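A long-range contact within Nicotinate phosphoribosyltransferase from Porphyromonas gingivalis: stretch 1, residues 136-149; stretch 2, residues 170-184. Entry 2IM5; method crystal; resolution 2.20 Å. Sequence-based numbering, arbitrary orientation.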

ATOM      1  N   GLY A 136     -20.894  17.404  -1.671  1.00 26.95           N
ATOM      2  CA  GLY A 136     -22.123  17.045  -0.987  1.00 27.42           C
ATOM      3  C   GLY A 136     -22.588  15.601  -1.073  1.00 27.72           C
ATOM      4  O   GLY A 136     -23.760  15.327  -0.831  1.00 26.99           O
ATOM      5  N   ALA A 137     -21.692  14.676  -1.404  1.00 28.18           N
ATOM      6  CA  ALA A 137     -22.080  13.270  -1.490  1.00 29.47           C
ATOM      7  C   ALA A 137     -22.227  12.672  -0.090  1.00 30.50           C
ATOM      8  O   ALA A 137     -21.504  13.042   0.834  1.00 30.00           O
ATOM      9  CB  ALA A 137     -21.053  12.489  -2.286  1.00 29.18           C
ATOM     10  N   GLU A 138     -23.178  11.759   0.062  1.00 32.36           N
ATOM     11  CA  GLU A 138     -23.418  11.098   1.340  1.00 34.47           C
ATOM     12  C   GLU A 138     -23.604   9.613   1.092  1.00 33.37           C
ATOM     13  O   GLU A 138     -24.120   9.204   0.048  1.00 34.49           O
ATOM     14  CB  GLU A 138     -24.668  11.666   2.026  1.00 38.59           C
ATOM     15  CG  GLU A 138     -24.526  13.097   2.507  1.00 44.36           C
ATOM     16  CD  GLU A 138     -23.478  13.243   3.597  1.00 50.73           C
ATOM     17  OE1 GLU A 138     -22.326  12.789   3.393  1.00 54.41           O
ATOM     18  OE2 GLU A 138     -23.802  13.822   4.662  1.00 54.60           O
ATOM     19  N   PRO A 139     -23.187   8.779   2.048  1.00 32.24           N
ATOM     20  CA  PRO A 139     -23.340   7.339   1.857  1.00 31.78           C
ATOM     21  C   PRO A 139     -24.751   6.842   2.164  1.00 32.36           C
ATOM     22  O   PRO A 139     -25.453   7.405   3.004  1.00 32.92           O
ATOM     23  CB  PRO A 139     -22.309   6.769   2.820  1.00 30.56           C
ATOM     24  CG  PRO A 139     -22.400   7.718   3.970  1.00 31.06           C
ATOM     25  CD  PRO A 139     -22.455   9.073   3.294  1.00 31.92           C
ATOM     26  N   ASP A 140     -25.172   5.802   1.457  1.00 32.35           N
ATOM     27  CA  ASP A 140     -26.473   5.200   1.705  1.00 33.13           C
ATOM     28  C   ASP A 140     -26.175   4.118   2.735  1.00 32.03           C
ATOM     29  O   ASP A 140     -25.876   2.976   2.391  1.00 32.93           O
ATOM     30  CB  ASP A 140     -27.033   4.562   0.434  1.00 34.32           C
ATOM     31  CG  ASP A 140     -28.317   3.799   0.689  1.00 36.19           C
ATOM     32  OD1 ASP A 140     -28.765   3.752   1.860  1.00 37.47           O
ATOM     33  OD2 ASP A 140     -28.874   3.245  -0.281  1.00 36.75           O
ATOM     34  N   TRP A 141     -26.238   4.492   4.003  1.00 31.91           N
ATOM     35  CA  TRP A 141     -25.936   3.561   5.072  1.00 33.12           C
ATOM     36  C   TRP A 141     -26.689   2.246   5.007  1.00 33.68           C
ATOM     37  O   TRP A 141     -26.170   1.214   5.421  1.00 34.36           O
ATOM     38  CB  TRP A 141     -26.152   4.245   6.416  1.00 31.86           C
ATOM     39  CG  TRP A 141     -25.105   5.262   6.676  1.00 31.93           C
ATOM     40  CD1 TRP A 141     -25.250   6.622   6.655  1.00 31.75           C
ATOM     41  CD2 TRP A 141     -23.727   5.007   6.969  1.00 32.44           C
ATOM     42  NE1 TRP A 141     -24.044   7.231   6.921  1.00 31.44           N
ATOM     43  CE2 TRP A 141     -23.091   6.264   7.116  1.00 32.42           C
ATOM     44  CE3 TRP A 141     -22.965   3.838   7.122  1.00 32.85           C
ATOM     45  CZ2 TRP A 141     -21.727   6.385   7.409  1.00 32.18           C
ATOM     46  CZ3 TRP A 141     -21.606   3.957   7.413  1.00 32.15           C
ATOM     47  CH2 TRP A 141     -21.003   5.226   7.553  1.00 33.00           C
ATOM     48  N   LYS A 142     -27.904   2.274   4.473  1.00 34.69           N
ATOM     49  CA  LYS A 142     -28.689   1.056   4.365  1.00 35.70           C
ATOM     50  C   LYS A 142     -27.955   0.096   3.445  1.00 35.14           C
ATOM     51  O   LYS A 142     -27.849  -1.097   3.727  1.00 35.68           O
ATOM     52  CB  LYS A 142     -30.080   1.354   3.805  1.00 37.76           C
ATOM     53  CG  LYS A 142     -30.960   0.118   3.676  1.00 41.67           C
ATOM     54  CD  LYS A 142     -32.402   0.484   3.352  1.00 42.99           C
ATOM     55  CE  LYS A 142     -33.294  -0.747   3.377  1.00 45.71           C
ATOM     56  NZ  LYS A 142     -34.738  -0.389   3.236  1.00 48.57           N
ATOM     57  N   GLN A 143     -27.446   0.621   2.338  1.00 34.73           N
ATOM     58  CA  GLN A 143     -26.712  -0.211   1.399  1.00 35.96           C
ATOM     59  C   GLN A 143     -25.375  -0.662   1.984  1.00 34.70           C
ATOM     60  O   GLN A 143     -24.965  -1.809   1.802  1.00 35.45           O
ATOM     61  CB  GLN A 143     -26.450   0.525   0.091  1.00 37.46           C
ATOM     62  CG  GLN A 143     -25.711  -0.359  -0.897  1.00 41.44           C
ATOM     63  CD  GLN A 143     -25.352   0.347  -2.177  1.00 44.04           C
ATOM     64  OE1 GLN A 143     -26.212   0.935  -2.834  1.00 46.09           O
ATOM     65  NE2 GLN A 143     -24.075   0.287  -2.551  1.00 42.96           N
ATOM     66  N   VAL A 144     -24.688   0.247   2.665  1.00 33.67           N
ATOM     67  CA  VAL A 144     -23.411  -0.092   3.282  1.00 32.54           C
ATOM     68  C   VAL A 144     -23.630  -1.286   4.213  1.00 33.34           C
ATOM     69  O   VAL A 144     -22.933  -2.291   4.117  1.00 34.11           O
ATOM     70  CB  VAL A 144     -22.844   1.094   4.098  1.00 30.30           C
ATOM     71  CG1 VAL A 144     -21.593   0.666   4.839  1.00 28.11           C
ATOM     72  CG2 VAL A 144     -22.527   2.263   3.172  1.00 29.65           C
ATOM     73  N   GLU A 145     -24.610  -1.170   5.105  1.00 34.01           N
ATOM     74  CA  GLU A 145     -24.927  -2.241   6.047  1.00 35.27           C
ATOM     75  C   GLU A 145     -25.183  -3.557   5.317  1.00 34.27           C
ATOM     76  O   GLU A 145     -24.565  -4.582   5.617  1.00 33.43           O
ATOM     77  CB  GLU A 145     -26.175  -1.883   6.861  1.00 37.41           C
ATOM     78  CG  GLU A 145     -26.017  -0.725   7.839  1.00 42.06           C
ATOM     79  CD  GLU A 145     -25.155  -1.082   9.035  1.00 46.51           C
ATOM     80  OE1 GLU A 145     -25.293  -2.213   9.552  1.00 49.07           O
ATOM     81  OE2 GLU A 145     -24.347  -0.230   9.470  1.00 48.26           O
ATOM     82  N   GLU A 146     -26.093  -3.509   4.345  1.00 34.39           N
ATOM     83  CA  GLU A 146     -26.492  -4.682   3.570  1.00 34.00           C
ATOM     84  C   GLU A 146     -25.453  -5.356   2.678  1.00 32.94           C
ATOM     85  O   GLU A 146     -25.246  -6.568   2.774  1.00 33.13           O
ATOM     86  CB  GLU A 146     -27.731  -4.350   2.734  1.00 35.17           C
ATOM     87  CG  GLU A 146     -29.015  -4.302   3.556  1.00 40.89           C
ATOM     88  CD  GLU A 146     -30.220  -3.829   2.751  1.00 43.70           C
ATOM     89  OE1 GLU A 146     -30.413  -4.309   1.606  1.00 45.22           O
ATOM     90  OE2 GLU A 146     -30.978  -2.980   3.273  1.00 45.46           O
ATOM     91  N   VAL A 147     -24.808  -4.599   1.799  1.00 31.07           N
ATOM     92  CA  VAL A 147     -23.817  -5.206   0.911  1.00 30.54           C
ATOM     93  C   VAL A 147     -22.574  -5.704   1.651  1.00 28.57           C
ATOM     94  O   VAL A 147     -21.981  -6.705   1.262  1.00 27.99           O
ATOM     95  CB  VAL A 147     -23.364  -4.230  -0.208  1.00 30.75           C
ATOM     96  CG1 VAL A 147     -24.567  -3.778  -1.017  1.00 32.45           C
ATOM     97  CG2 VAL A 147     -22.641  -3.033   0.396  1.00 31.50           C
ATOM     98  N   THR A 148     -22.182  -5.007   2.712  1.00 26.97           N
ATOM     99  CA  THR A 148     -21.007  -5.412   3.469  1.00 25.76           C
ATOM    100  C   THR A 148     -21.295  -6.745   4.157  1.00 26.74           C
ATOM    101  O   THR A 148     -20.446  -7.643   4.189  1.00 24.41           O
ATOM    102  CB  THR A 148     -20.621  -4.347   4.517  1.00 24.73           C
ATOM    103  OG1 THR A 148     -20.457  -3.078   3.867  1.00 22.77           O
ATOM    104  CG2 THR A 148     -19.315  -4.727   5.203  1.00 24.15           C
ATOM    105  N   ARG A 149     -22.499  -6.879   4.701  1.00 28.51           N
ATOM    106  CA  ARG A 149     -22.865  -8.123   5.355  1.00 31.29           C
ATOM    107  C   ARG A 149     -22.843  -9.255   4.331  1.00 30.75           C
ATOM    108  O   ARG A 149     -22.305 -10.330   4.593  1.00 30.93           O
ATOM    109  CB  ARG A 149     -24.255  -8.025   5.988  1.00 34.04           C
ATOM    110  CG  ARG A 149     -24.729  -9.364   6.521  1.00 42.12           C
ATOM    111  CD  ARG A 149     -26.061  -9.284   7.254  1.00 48.14           C
ATOM    112  NE  ARG A 149     -26.488 -10.615   7.695  1.00 51.89           N
ATOM    113  CZ  ARG A 149     -27.586 -10.864   8.405  1.00 52.89           C
ATOM    114  NH1 ARG A 149     -28.393  -9.871   8.772  1.00 53.68           N
ATOM    115  NH2 ARG A 149     -27.875 -12.112   8.749  1.00 52.38           N
ATOM    116  N   ARG A 170     -10.936   5.248   0.681  1.00 24.81           N
ATOM    117  CA  ARG A 170     -12.182   5.085   1.416  1.00 22.25           C
ATOM    118  C   ARG A 170     -13.073   6.320   1.226  1.00 22.44           C
ATOM    119  O   ARG A 170     -12.573   7.419   0.971  1.00 20.26           O
ATOM    120  CB  ARG A 170     -11.885   4.895   2.901  1.00 21.66           C
ATOM    121  CG  ARG A 170     -11.280   6.120   3.580  1.00 22.46           C
ATOM    122  CD  ARG A 170     -10.819   5.792   4.997  1.00 21.89           C
ATOM    123  NE  ARG A 170     -10.271   6.952   5.695  1.00 20.20           N
ATOM    124  CZ  ARG A 170      -9.583   6.877   6.830  1.00 20.15           C
ATOM    125  NH1 ARG A 170      -9.361   5.693   7.394  1.00 18.17           N
ATOM    126  NH2 ARG A 170      -9.107   7.978   7.396  1.00 19.02           N
ATOM    127  N   PHE A 171     -14.387   6.137   1.346  1.00 20.95           N
ATOM    128  CA  PHE A 171     -15.316   7.253   1.215  1.00 20.08           C
ATOM    129  C   PHE A 171     -15.059   8.190   2.391  1.00 18.66           C
ATOM    130  O   PHE A 171     -15.043   9.409   2.241  1.00 19.66           O
ATOM    131  CB  PHE A 171     -16.768   6.759   1.256  1.00 21.83           C
ATOM    132  CG  PHE A 171     -17.788   7.852   1.050  1.00 21.71           C
ATOM    133  CD1 PHE A 171     -18.173   8.237  -0.233  1.00 23.94           C
ATOM    134  CD2 PHE A 171     -18.348   8.508   2.139  1.00 21.94           C
ATOM    135  CE1 PHE A 171     -19.106   9.260  -0.423  1.00 22.36           C
ATOM    136  CE2 PHE A 171     -19.279   9.533   1.961  1.00 22.94           C
ATOM    137  CZ  PHE A 171     -19.658   9.907   0.678  1.00 21.30           C
ATOM    138  N   SER A 172     -14.857   7.604   3.565  1.00 18.74           N
ATOM    139  CA  SER A 172     -14.582   8.357   4.786  1.00 19.67           C
ATOM    140  C   SER A 172     -14.105   7.390   5.866  1.00 20.37           C
ATOM    141  O   SER A 172     -14.250   6.172   5.729  1.00 17.78           O
ATOM    142  CB  SER A 172     -15.846   9.059   5.287  1.00 20.51           C
ATOM    143  OG  SER A 172     -16.839   8.109   5.634  1.00 21.92           O
ATOM    144  N   LEU A 173     -13.551   7.940   6.943  1.00 20.34           N
ATOM    145  CA  LEU A 173     -13.072   7.129   8.060  1.00 22.62           C
ATOM    146  C   LEU A 173     -14.280   6.384   8.630  1.00 23.33           C
ATOM    147  O   LEU A 173     -14.215   5.193   8.952  1.00 24.43           O
ATOM    148  CB  LEU A 173     -12.486   8.034   9.153  1.00 21.96           C
ATOM    149  CG  LEU A 173     -11.494   7.488  10.198  1.00 23.23           C
ATOM    150  CD1 LEU A 173     -11.723   8.226  11.515  1.00 20.71           C
ATOM    151  CD2 LEU A 173     -11.656   5.998  10.413  1.00 20.85           C
ATOM    152  N   GLU A 174     -15.383   7.108   8.749  1.00 24.21           N
ATOM    153  CA  GLU A 174     -16.623   6.567   9.287  1.00 24.41           C
ATOM    154  C   GLU A 174     -17.099   5.358   8.489  1.00 22.07           C
ATOM    155  O   GLU A 174     -17.516   4.356   9.061  1.00 21.22           O
ATOM    156  CB  GLU A 174     -17.688   7.661   9.296  1.00 27.01           C
ATOM    157  CG  GLU A 174     -19.029   7.233   9.837  1.00 33.44           C
ATOM    158  CD  GLU A 174     -19.954   8.413  10.021  1.00 38.08           C
ATOM    159  OE1 GLU A 174     -20.103   9.211   9.067  1.00 40.61           O
ATOM    160  OE2 GLU A 174     -20.528   8.543  11.121  1.00 42.06           O
ATOM    161  N   VAL A 175     -17.034   5.446   7.165  1.00 20.83           N
ATOM    162  CA  VAL A 175     -17.442   4.319   6.337  1.00 20.80           C
ATOM    163  C   VAL A 175     -16.488   3.123   6.512  1.00 20.89           C
ATOM    164  O   VAL A 175     -16.945   1.988   6.683  1.00 19.76           O
ATOM    165  CB  VAL A 175     -17.509   4.714   4.850  1.00 20.61           C
ATOM    166  CG1 VAL A 175     -17.652   3.473   3.985  1.00 18.71           C
ATOM    167  CG2 VAL A 175     -18.684   5.664   4.620  1.00 19.52           C
ATOM    168  N   GLU A 176     -15.174   3.363   6.478  1.00 20.15           N
ATOM    169  CA  GLU A 176     -14.227   2.260   6.647  1.00 20.93           C
ATOM    170  C   GLU A 176     -14.391   1.634   8.029  1.00 20.21           C
ATOM    171  O   GLU A 176     -14.314   0.417   8.179  1.00 20.05           O
ATOM    172  CB  GLU A 176     -12.765   2.716   6.471  1.00 20.83           C
ATOM    173  CG  GLU A 176     -11.763   1.589   6.779  1.00 21.37           C
ATOM    174  CD  GLU A 176     -10.278   1.946   6.549  1.00 24.55           C
ATOM    175  OE1 GLU A 176      -9.899   3.144   6.595  1.00 22.57           O
ATOM    176  OE2 GLU A 176      -9.481   0.999   6.347  1.00 23.03           O
ATOM    177  N   ASP A 177     -14.627   2.474   9.030  1.00 21.07           N
ATOM    178  CA  ASP A 177     -14.801   2.010  10.402  1.00 23.66           C
ATOM    179  C   ASP A 177     -15.990   1.058  10.515  1.00 23.98           C
ATOM    180  O   ASP A 177     -15.867  -0.044  11.045  1.00 24.41           O
ATOM    181  CB  ASP A 177     -15.017   3.207  11.332  1.00 25.89           C
ATOM    182  CG  ASP A 177     -14.947   2.831  12.802  1.00 28.76           C
ATOM    183  OD1 ASP A 177     -15.223   1.664  13.146  1.00 33.37           O
ATOM    184  OD2 ASP A 177     -14.627   3.709  13.626  1.00 31.48           O
ATOM    185  N   ARG A 178     -17.144   1.494  10.022  1.00 24.33           N
ATOM    186  CA  ARG A 178     -18.351   0.673  10.084  1.00 25.34           C
ATOM    187  C   ARG A 178     -18.233  -0.590   9.234  1.00 23.45           C
ATOM    188  O   ARG A 178     -18.659  -1.662   9.654  1.00 23.16           O
ATOM    189  CB  ARG A 178     -19.572   1.491   9.647  1.00 29.15           C
ATOM    190  CG  ARG A 178     -20.893   0.728   9.707  1.00 36.00           C
ATOM    191  CD  ARG A 178     -21.079   0.040  11.058  1.00 39.30           C
ATOM    192  NE  ARG A 178     -22.271  -0.805  11.081  1.00 43.29           N
ATOM    193  CZ  ARG A 178     -22.537  -1.700  12.030  1.00 44.83           C
ATOM    194  NH1 ARG A 178     -21.694  -1.874  13.043  1.00 44.33           N
ATOM    195  NH2 ARG A 178     -23.649  -2.420  11.967  1.00 45.82           N
ATOM    196  N   VAL A 179     -17.657  -0.463   8.045  1.00 21.67           N
ATOM    197  CA  VAL A 179     -17.483  -1.608   7.155  1.00 23.17           C
ATOM    198  C   VAL A 179     -16.609  -2.670   7.820  1.00 24.70           C
ATOM    199  O   VAL A 179     -16.889  -3.868   7.718  1.00 24.77           O
ATOM    200  CB  VAL A 179     -16.838  -1.183   5.808  1.00 23.40           C
ATOM    201  CG1 VAL A 179     -16.351  -2.413   5.040  1.00 24.08           C
ATOM    202  CG2 VAL A 179     -17.862  -0.422   4.960  1.00 22.77           C
ATOM    203  N   THR A 180     -15.554  -2.222   8.499  1.00 23.85           N
ATOM    204  CA  THR A 180     -14.652  -3.130   9.195  1.00 24.81           C
ATOM    205  C   THR A 180     -15.411  -3.839  10.311  1.00 25.17           C
ATOM    206  O   THR A 180     -15.248  -5.037  10.523  1.00 24.53           O
ATOM    207  CB  THR A 180     -13.465  -2.364   9.815  1.00 24.27           C
ATOM    208  OG1 THR A 180     -12.724  -1.729   8.769  1.00 23.54           O
ATOM    209  CG2 THR A 180     -12.551  -3.313  10.585  1.00 23.38           C
ATOM    210  N   ASP A 181     -16.244  -3.083  11.018  1.00 26.59           N
ATOM    211  CA  ASP A 181     -17.038  -3.631  12.113  1.00 28.62           C
ATOM    212  C   ASP A 181     -17.986  -4.718  11.608  1.00 27.83           C
ATOM    213  O   ASP A 181     -18.105  -5.784  12.212  1.00 28.70           O
ATOM    214  CB  ASP A 181     -17.854  -2.526  12.777  1.00 31.16           C
ATOM    215  CG  ASP A 181     -18.348  -2.919  14.151  1.00 34.92           C
ATOM    216  OD1 ASP A 181     -18.640  -4.116  14.360  1.00 37.60           O
ATOM    217  OD2 ASP A 181     -18.452  -2.027  15.021  1.00 39.54           O
ATOM    218  N   ILE A 182     -18.651  -4.443  10.494  1.00 25.76           N
ATOM    219  CA  ILE A 182     -19.585  -5.394   9.911  1.00 25.17           C
ATOM    220  C   ILE A 182     -18.881  -6.653   9.416  1.00 24.61           C
ATOM    221  O   ILE A 182     -19.338  -7.774   9.660  1.00 25.13           O
ATOM    222  CB  ILE A 182     -20.352  -4.757   8.735  1.00 25.12           C
ATOM    223  CG1 ILE A 182     -21.181  -3.575   9.245  1.00 27.85           C
ATOM    224  CG2 ILE A 182     -21.241  -5.793   8.066  1.00 25.23           C
ATOM    225  CD1 ILE A 182     -21.818  -2.748   8.146  1.00 30.01           C
ATOM    226  N   LEU A 183     -17.770  -6.475   8.711  1.00 24.06           N
ATOM    227  CA  LEU A 183     -17.034  -7.624   8.191  1.00 24.08           C
ATOM    228  C   LEU A 183     -16.552  -8.518   9.328  1.00 22.59           C
ATOM    229  O   LEU A 183     -16.626  -9.739   9.240  1.00 23.89           O
ATOM    230  CB  LEU A 183     -15.852  -7.156   7.336  1.00 21.26           C
ATOM    231  CG  LEU A 183     -16.264  -6.610   5.967  1.00 22.48           C
ATOM    232  CD1 LEU A 183     -15.067  -6.014   5.233  1.00 21.11           C
ATOM    233  CD2 LEU A 183     -16.871  -7.746   5.152  1.00 21.96           C
ATOM    234  N   LYS A 184     -16.070  -7.901  10.398  1.00 23.12           N
ATOM    235  CA  LYS A 184     -15.592  -8.656  11.546  1.00 24.91           C
ATOM    236  C   LYS A 184     -16.727  -9.513  12.091  1.00 25.30           C
ATOM    237  O   LYS A 184     -16.521 -10.642  12.526  1.00 24.58           O
ATOM    238  CB  LYS A 184     -15.110  -7.707  12.645  1.00 24.14           C
ATOM    239  CG  LYS A 184     -14.593  -8.433  13.872  1.00 26.71           C
ATOM    240  CD  LYS A 184     -14.419  -7.511  15.059  1.00 26.74           C
ATOM    241  CE  LYS A 184     -13.948  -8.294  16.282  1.00 27.66           C
ATOM    242  NZ  LYS A 184     -13.754  -7.425  17.468  1.00 31.12           N
TER

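This is a packing of two helices running in broadly the same direction, held by a mostly apolar seam, extended at its start by a loop-to-ring contact and fastened along one flank by a two-pronged salt bridge. The axes of helix 141-149 and helix 173-184 approach to 9.2 Å and cross at -36°, and the contact buries 654 Å² in all.

The tightest backbone approach comes near the end of stretch 1, at Thr148 and Arg149, and there the side chain between the helices is small. Thr148 lies 6.4 Å from Val179 and Arg149 6.2 Å from Ile182, measured CA to CA. At m, Thr148 gives its hydroxyl back to its own helix, OG1 donating to Val144 O at 2.6 Å, and turns its methyl to the partner: Thr148 CG2 meets Ile182 CG2 at 3.6 Å, Leu183 CG at 3.7 Å and Val179 CG1 at 3.8 Å. The rule is a clear one: a threonine can serve as an apolar contact when its polar group is satisfied one turn back.

Ile182 fills the space around this point. Its CG2 packs against Thr148, while Ile182 CD1 reaches back to Glu145 CA at 3.8 Å. One turn earlier in the first helix, Val144 CG1 touches Val179 CG2 at 3.9 Å, so branched side chains line much of the seam.

Polarity enters at the flank. Glu145 bends through two m rotamers to bring its carboxylate to Arg178, which donates from NE to Glu145 OE2 at 2.7 Å and from NH2 to Glu145 OE1 at 2.9 Å. With N-H...acceptor angles of 160° and 170°, both bonds are nearly straight, and two prongs fix the guanidinium's orientation better than one could. The aliphatic part of Arg178 works too: Arg178 CB lies 3.9 Å from Trp141 CZ3. The indole of Trp141, whose CA-to-CB bond points sideways, still brings its far end across, with Trp141 CH2 at 3.6 Å from Glu174 CG and 3.8 Å from Val175 CG2.

Before the helices begin, Phe171 receives the loop. Pro139 CD sits 3.5 Å from Phe171 CE2, and Ala137 O approaches Phe171 CZ at 3.6 Å, at the ring edge. Pro139 also sets CB 4.2 Å from Val175 CG2, linking this cluster to the helical seam. Each helix start is capped from its own stretch: Ser172 OG accepts from Val175 N at 3.1 Å, whereas Asp140 OD1 takes only weak bonds, from Lys142 N at 3.1 Å and Gln143 N at 3.4 Å.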